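Erythrocyte membrane protein 1 (Plasmodium falciparum, PDB 6S8T) is a large surface adhesin of malaria-infected erythrocytes, represented here by a DBLbeta domain that binds the host receptor ICAM-1. Local coordinates at residues M151-I156 against R180-S185; A255-V260 against T285-Y290. All blocks are in the same frame, centred on the assembly; numbering follows the deposited sequence.

Contact 1: residues M151-I156 against R180-S185; sequences MDADEI and RAVRYS
Ile156 packs against Ala181, Val182 and Ser185 on the neighbouring helix, and its two branches divide the work. With chi1 at -75°, CG1 is anti to the carbonyl carbon, and the CG2 methyl is left anti to the backbone N. It touches a methyl of each of two residues, with Ile156 CG2 3.9 Å from Ala181 CB and 4.0 Å from Val182 CG2. The other branch reaches further along that helix: Ile156 CD1 lies 3.8 Å from Ser185 CB, and it also touches the carbonyl oxygen of Ala181. One isoleucine therefore spans about one turn of its partner.

Val182 uses both methyls. CG2 faces Ile156, while Val182 CG1 reaches the preceding turn of the first helix, 4.1 Å from Ala153 CB. Ala153 and Val182 also mark the closest backbone approach, with their CA atoms 5.9 Å apart.

Ser185 adds a polar element at one end of this apolar seam. It has two conformers; in one, its OG donates to Asp152 OD2. The modelled separation of these two oxygens is very short, so the exact length is doubtful. The other carboxylate oxygen, OD1, is engaged elsewhere. It pairs with Arg89 in a salt bridge and accepts from the backbone N of Cys119, whose side chain is in the disulfide with Cys80. The buried carboxylate thus has partners at both oxygens.

Helix 246-268 packs alongside, with Met264 on Ala153 and Ser185 and Leu268 on Val182. All six touching residues are buried. The segments run at 152° to each other, with their axes 9.9 Å apart at closest approach. This is an antiparallel pair of consecutive helices, 137-163 and 172-194, in the helical core of the Duffy-binding-like fold.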
loop_
_atom_site.group_PDB
_atom_site.type_symbol
_atom_site.label_atom_id
_atom_site.label_comp_id
_atom_site.label_asym_id
_atom_site.label_seq_id
_atom_site.Cartn_x
_atom_site.Cartn_y
_atom_site.Cartn_z
ATOM N N MET A 151 -6.348 -5.451 14.788
ATOM C CA MET A 151 -7.694 -4.978 14.478
ATOM C C MET A 151 -7.818 -4.535 13.026
ATOM O O MET A 151 -8.889 -4.679 12.428
ATOM C CB MET A 151 -8.088 -3.839 15.420
ATOM C CG MET A 151 -8.176 -4.248 16.885
ATOM S SD MET A 151 -8.838 -2.958 17.960
ATOM C CE MET A 151 -10.523 -2.841 17.364
ATOM N N ASP A 152 -6.743 -4.003 12.436
ATOM C CA ASP A 152 -6.821 -3.604 11.033
ATOM C C ASP A 152 -6.869 -4.825 10.122
ATOM O O ASP A 152 -7.588 -4.827 9.115
ATOM C CB ASP A 152 -5.642 -2.696 10.664
ATOM C CG ASP A 152 -5.812 -2.041 9.297
ATOM O OD1 ASP A 152 -6.807 -1.306 9.098
ATOM O OD2 ASP A 152 -4.948 -2.257 8.422
ATOM N N ALA A 153 -6.120 -5.877 10.465
ATOM C CA ALA A 153 -6.182 -7.115 9.694
ATOM C C ALA A 153 -7.560 -7.760 9.790
ATOM O O ALA A 153 -8.082 -8.275 8.794
ATOM C CB ALA A 153 -5.104 -8.085 10.171
ATOM N N ASP A 154 -8.160 -7.754 10.981
ATOM C CA ASP A 154 -9.491 -8.332 11.136
ATOM C C ASP A 154 -10.529 -7.534 10.356
ATOM O O ASP A 154 -11.432 -8.112 9.740
ATOM C CB ASP A 154 -9.857 -8.409 12.619
ATOM C CG ASP A 154 -11.207 -9.066 12.858
ATOM O OD1 ASP A 154 -11.365 -10.259 12.516
ATOM O OD2 ASP A 154 -12.111 -8.390 13.396
ATOM N N GLU A 155 -10.403 -6.204 10.350
ATOM C CA GLU A 155 -11.348 -5.369 9.618
ATOM C C GLU A 155 -11.199 -5.533 8.110
ATOM O O GLU A 155 -12.193 -5.444 7.378
ATOM C CB GLU A 155 -11.164 -3.903 10.013
ATOM C CG GLU A 155 -12.320 -2.998 9.624
ATOM C CD GLU A 155 -13.556 -3.234 10.473
ATOM O OE1 GLU A 155 -13.415 -3.737 11.606
ATOM O OE2 GLU A 155 -14.670 -2.919 10.007
ATOM N N ILE A 156 -9.976 -5.768 7.625
ATOM C CA ILE A 156 -9.767 -5.956 6.190
ATOM C C ILE A 156 -10.472 -7.216 5.711
ATOM O O ILE A 156 -11.153 -7.213 4.677
ATOM C CB ILE A 156 -8.260 -5.999 5.868
ATOM C CG1 ILE A 156 -7.648 -4.600 5.942
ATOM C CG2 ILE A 156 -8.022 -6.607 4.494
ATOM C CD1 ILE A 156 -6.131 -4.601 5.833
ATOM N N ARG A 180 -2.941 -10.175 0.068
ATOM C CA ARG A 180 -2.111 -9.051 -0.368
ATOM C C ARG A 180 -2.489 -7.764 0.361
ATOM O O ARG A 180 -1.613 -6.961 0.702
ATOM C CB ARG A 180 -2.222 -8.854 -1.885
ATOM C CG ARG A 180 -1.412 -9.844 -2.722
ATOM C CD ARG A 180 -1.331 -9.420 -4.190
ATOM N NE ARG A 180 -2.648 -9.271 -4.806
ATOM C CZ ARG A 180 -3.295 -10.243 -5.445
ATOM N NH1 ARG A 180 -4.492 -10.011 -5.971
ATOM N NH2 ARG A 180 -2.751 -11.447 -5.559
ATOM N N ALA A 181 -3.788 -7.551 0.604
ATOM C CA ALA A 181 -4.230 -6.337 1.285
ATOM C C ALA A 181 -3.696 -6.275 2.712
ATOM O O ALA A 181 -3.341 -5.196 3.202
ATOM C CB ALA A 181 -5.757 -6.258 1.281
ATOM N N VAL A 182 -3.638 -7.421 3.395
ATOM C CA VAL A 182 -3.069 -7.451 4.738
ATOM C C VAL A 182 -1.562 -7.200 4.690
ATOM O O VAL A 182 -0.998 -6.584 5.602
ATOM C CB VAL A 182 -3.416 -8.785 5.429
ATOM C CG1 VAL A 182 -2.811 -8.857 6.824
ATOM C CG2 VAL A 182 -4.938 -8.965 5.506
ATOM N N ARG A 183 -0.887 -7.648 3.627
ATOM C CA ARG A 183 0.540 -7.365 3.494
ATOM C C ARG A 183 0.782 -5.891 3.190
ATOM O O ARG A 183 1.749 -5.300 3.688
ATOM C CB ARG A 183 1.152 -8.260 2.415
ATOM C CG ARG A 183 1.144 -9.736 2.785
ATOM C CD ARG A 183 1.438 -10.631 1.592
ATOM N NE ARG A 183 2.732 -10.329 0.987
ATOM C CZ ARG A 183 3.260 -11.014 -0.021
ATOM N NH1 ARG A 183 2.605 -12.048 -0.536
ATOM N NH2 ARG A 183 4.443 -10.666 -0.511
ATOM N N TYR A 184 -0.095 -5.277 2.388
ATOM C CA TYR A 184 -0.010 -3.838 2.150
ATOM C C TYR A 184 -0.200 -3.048 3.441
ATOM O O TYR A 184 0.459 -2.022 3.650
ATOM C CB TYR A 184 -1.054 -3.412 1.116
ATOM C CG TYR A 184 -0.826 -3.941 -0.285
ATOM C CD1 TYR A 184 0.459 -4.054 -0.807
ATOM C CD2 TYR A 184 -1.900 -4.318 -1.089
ATOM C CE1 TYR A 184 0.669 -4.530 -2.089
ATOM C CE2 TYR A 184 -1.700 -4.800 -2.372
ATOM C CZ TYR A 184 -0.411 -4.901 -2.866
ATOM O OH TYR A 184 -0.200 -5.376 -4.141
ATOM N N SER A 185 -1.109 -3.498 4.314
ATOM C CA SER A 185 -1.343 -2.792 5.571
ATOM C C SER A 185 -0.161 -2.940 6.519
ATOM O O SER A 185 0.188 -1.998 7.240
ATOM C CB SER A 185 -2.620 -3.306 6.235
ATOM O OG SER A 185 -2.691 -2.889 7.590
#

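Contact 2: residues A255-V260 against T285-Y290; sequences ANRHQV and TPLDDY
The guanidinium of Arg257 lies between Tyr290 on one face and the CG2 methyl of Thr285 on the opposite face. Both segments belong to the Duffy-binding-like domain, where a loop folds back on helix 246-268. The tyrosine does not stack flat. Its ring is turned 52° from the guanidinium, and its edge points in, with Tyr290 CE2 3.2 Å from Arg257 NH2.

At the guanidinium edge, near the plane, lie the Asp289 carboxylate, Pro286 O and a water. The carboxylate is nearly coplanar with the guanidinium and is gripped side-on in a two-pronged salt bridge. Arg257 NE bonds to Asp289 OD2 at 2.8 Å, and Arg257 NH2 bonds to Asp289 OD1 at the same distance. Each oxygen uses its syn lone pair. Arg257 NH2 also makes a weak bond to Pro286 O, 2.9 Å away. Arg257 NH1 is joined through the water to Thr285 O, so all three guanidinium nitrogens have polar partners.

Asp289 and Tyr290 have further partners outside the two segments. Asp289 OD2 also accepts from Trp253 NE1. Tyr290 OH is hydrogen-bonded to Glu254 and His24.

Nearer the surface, His258 meets Thr285. With CG anti to the backbone N (chi1 174°), the ring stands beside Thr285. The imidazole donates near its own plane: His258 ND1 to Thr285 OG1 is 2.6 Å, with an N-H...O angle of 162°.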
loop_
_atom_site.group_PDB
_atom_site.type_symbol
_atom_site.label_atom_id
_atom_site.label_comp_id
_atom_site.label_asym_id
_atom_site.label_seq_id
_atom_site.Cartn_x
_atom_site.Cartn_y
_atom_site.Cartn_z
ATOM N N ALA A 255 13.831 -4.288 14.891
ATOM C CA ALA A 255 13.842 -5.126 16.081
ATOM C C ALA A 255 12.490 -5.779 16.349
ATOM O O ALA A 255 12.441 -6.858 16.950
ATOM C CB ALA A 255 14.269 -4.299 17.295
ATOM N N ASN A 256 11.389 -5.159 15.914
ATOM C CA ASN A 256 10.062 -5.613 16.318
ATOM C C ASN A 256 9.109 -5.870 15.154
ATOM O O ASN A 256 7.926 -6.130 15.396
ATOM C CB ASN A 256 9.424 -4.601 17.277
ATOM C CG ASN A 256 10.258 -4.369 18.520
ATOM O OD1 ASN A 256 10.396 -5.254 19.363
ATOM N ND2 ASN A 256 10.814 -3.167 18.644
ATOM N N ARG A 257 9.583 -5.816 13.905
ATOM C CA ARG A 257 8.675 -5.972 12.772
ATOM C C ARG A 257 8.025 -7.350 12.748
ATOM O O ARG A 257 6.878 -7.484 12.306
ATOM C CB ARG A 257 9.410 -5.712 11.456
ATOM C CG ARG A 257 10.568 -6.658 11.190
ATOM C CD ARG A 257 11.400 -6.207 9.995
ATOM N NE ARG A 257 10.689 -6.339 8.729
ATOM C CZ ARG A 257 10.690 -7.443 7.986
ATOM N NH1 ARG A 257 11.362 -8.514 8.387
ATOM N NH2 ARG A 257 10.018 -7.478 6.845
ATOM N N HIS A 258 8.728 -8.384 13.221
ATOM C CA HIS A 258 8.153 -9.723 13.164
ATOM C C HIS A 258 7.014 -9.888 14.164
ATOM O O HIS A 258 5.994 -10.511 13.848
ATOM C CB HIS A 258 9.212 -10.791 13.408
ATOM C CG HIS A 258 8.631 -12.165 13.506
ATOM N ND1 HIS A 258 8.144 -12.843 12.408
ATOM C CD2 HIS A 258 8.401 -12.964 14.574
ATOM C CE1 HIS A 258 7.664 -14.012 12.793
ATOM N NE2 HIS A 258 7.805 -14.109 14.103
ATOM N N GLN A 259 7.174 -9.365 15.383
ATOM C CA GLN A 259 6.091 -9.439 16.359
ATOM C C GLN A 259 4.864 -8.677 15.885
ATOM O O GLN A 259 3.737 -9.010 16.272
ATOM C CB GLN A 259 6.557 -8.903 17.712
ATOM C CG GLN A 259 7.586 -9.776 18.404
ATOM C CD GLN A 259 8.054 -9.191 19.722
ATOM O OE1 GLN A 259 8.974 -8.373 19.759
ATOM N NE2 GLN A 259 7.419 -9.605 20.814
ATOM N N VAL A 260 5.060 -7.651 15.056
ATOM C CA VAL A 260 3.925 -6.939 14.485
ATOM C C VAL A 260 3.188 -7.834 13.497
ATOM O O VAL A 260 1.955 -7.937 13.531
ATOM C CB VAL A 260 4.397 -5.625 13.836
ATOM C CG1 VAL A 260 3.264 -4.970 13.070
ATOM C CG2 VAL A 260 4.945 -4.681 14.904
ATOM N N THR A 285 7.943 -13.929 7.621
ATOM C CA THR A 285 7.588 -12.517 7.639
ATOM C C THR A 285 7.718 -11.966 6.223
ATOM O O THR A 285 8.755 -12.178 5.570
ATOM C CB THR A 285 8.487 -11.727 8.599
ATOM O OG1 THR A 285 8.470 -12.345 9.891
ATOM C CG2 THR A 285 8.008 -10.288 8.723
ATOM N N PRO A 286 6.710 -11.263 5.713
ATOM C CA PRO A 286 6.797 -10.727 4.352
ATOM C C PRO A 286 7.797 -9.584 4.258
ATOM O O PRO A 286 8.172 -8.962 5.254
ATOM C CB PRO A 286 5.371 -10.243 4.069
ATOM C CG PRO A 286 4.804 -9.955 5.413
ATOM C CD PRO A 286 5.407 -10.975 6.336
ATOM N N LEU A 287 8.224 -9.312 3.024
ATOM C CA LEU A 287 9.227 -8.290 2.747
ATOM C C LEU A 287 8.628 -7.047 2.098
ATOM O O LEU A 287 9.371 -6.213 1.567
ATOM C CB LEU A 287 10.335 -8.868 1.868
ATOM C CG LEU A 287 11.223 -9.928 2.521
ATOM C CD1 LEU A 287 12.132 -10.570 1.487
ATOM C CD2 LEU A 287 12.040 -9.314 3.647
ATOM N N ASP A 288 7.300 -6.904 2.138
ATOM C CA ASP A 288 6.650 -5.764 1.497
ATOM C C ASP A 288 7.083 -4.440 2.117
ATOM O O ASP A 288 7.098 -3.410 1.432
ATOM C CB ASP A 288 5.128 -5.917 1.581
ATOM C CG ASP A 288 4.621 -7.190 0.905
ATOM O OD1 ASP A 288 4.955 -8.299 1.376
ATOM O OD2 ASP A 288 3.879 -7.077 -0.095
ATOM N N ASP A 289 7.439 -4.440 3.401
ATOM C CA ASP A 289 7.817 -3.197 4.063
ATOM C C ASP A 289 9.164 -2.640 3.595
ATOM O O ASP A 289 9.559 -1.572 4.077
ATOM C CB ASP A 289 7.826 -3.391 5.583
ATOM C CG ASP A 289 8.656 -4.585 6.025
ATOM O OD1 ASP A 289 8.756 -5.571 5.261
ATOM O OD2 ASP A 289 9.200 -4.539 7.152
ATOM N N TYR A 290 9.871 -3.299 2.675
ATOM C CA TYR A 290 11.094 -2.742 2.104
ATOM C C TYR A 290 10.934 -2.302 0.657
ATOM O O TYR A 290 11.914 -1.867 0.043
ATOM C CB TYR A 290 12.246 -3.744 2.212
ATOM C CG TYR A 290 12.561 -4.118 3.633
ATOM C CD1 TYR A 290 13.394 -3.328 4.417
ATOM C CD2 TYR A 290 12.007 -5.254 4.203
ATOM C CE1 TYR A 290 13.672 -3.671 5.725
ATOM C CE2 TYR A 290 12.277 -5.603 5.504
ATOM C CZ TYR A 290 13.110 -4.813 6.261
ATOM O OH TYR A 290 13.376 -5.175 7.559
HETATM O O HOH W 1 11.324 -11.007 6.367
#

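In the fold
Contacts 1 and 2 lie in the same Duffy-binding domain, their centres about 14 Å apart, and follow one another along the chain. Contact 1 is fully buried and joins two helices, chiefly through methyl groups. Contact 2 is partly buried and joins a helix to a loop, chiefly through charge and hydrogen bonds, with a water involved. Helix 246-268 serves both: it supplies one side of contact 2 and, further along, packs on contact 1. The contacts also meet directly. Arg183 of helix 172-194 forms a salt bridge with Asp288, Arg183 NE to Asp288 OD1 3.0 Å, and packs on Pro286. Segment 285-290 is thus tied to helices 172-194 and 246-268.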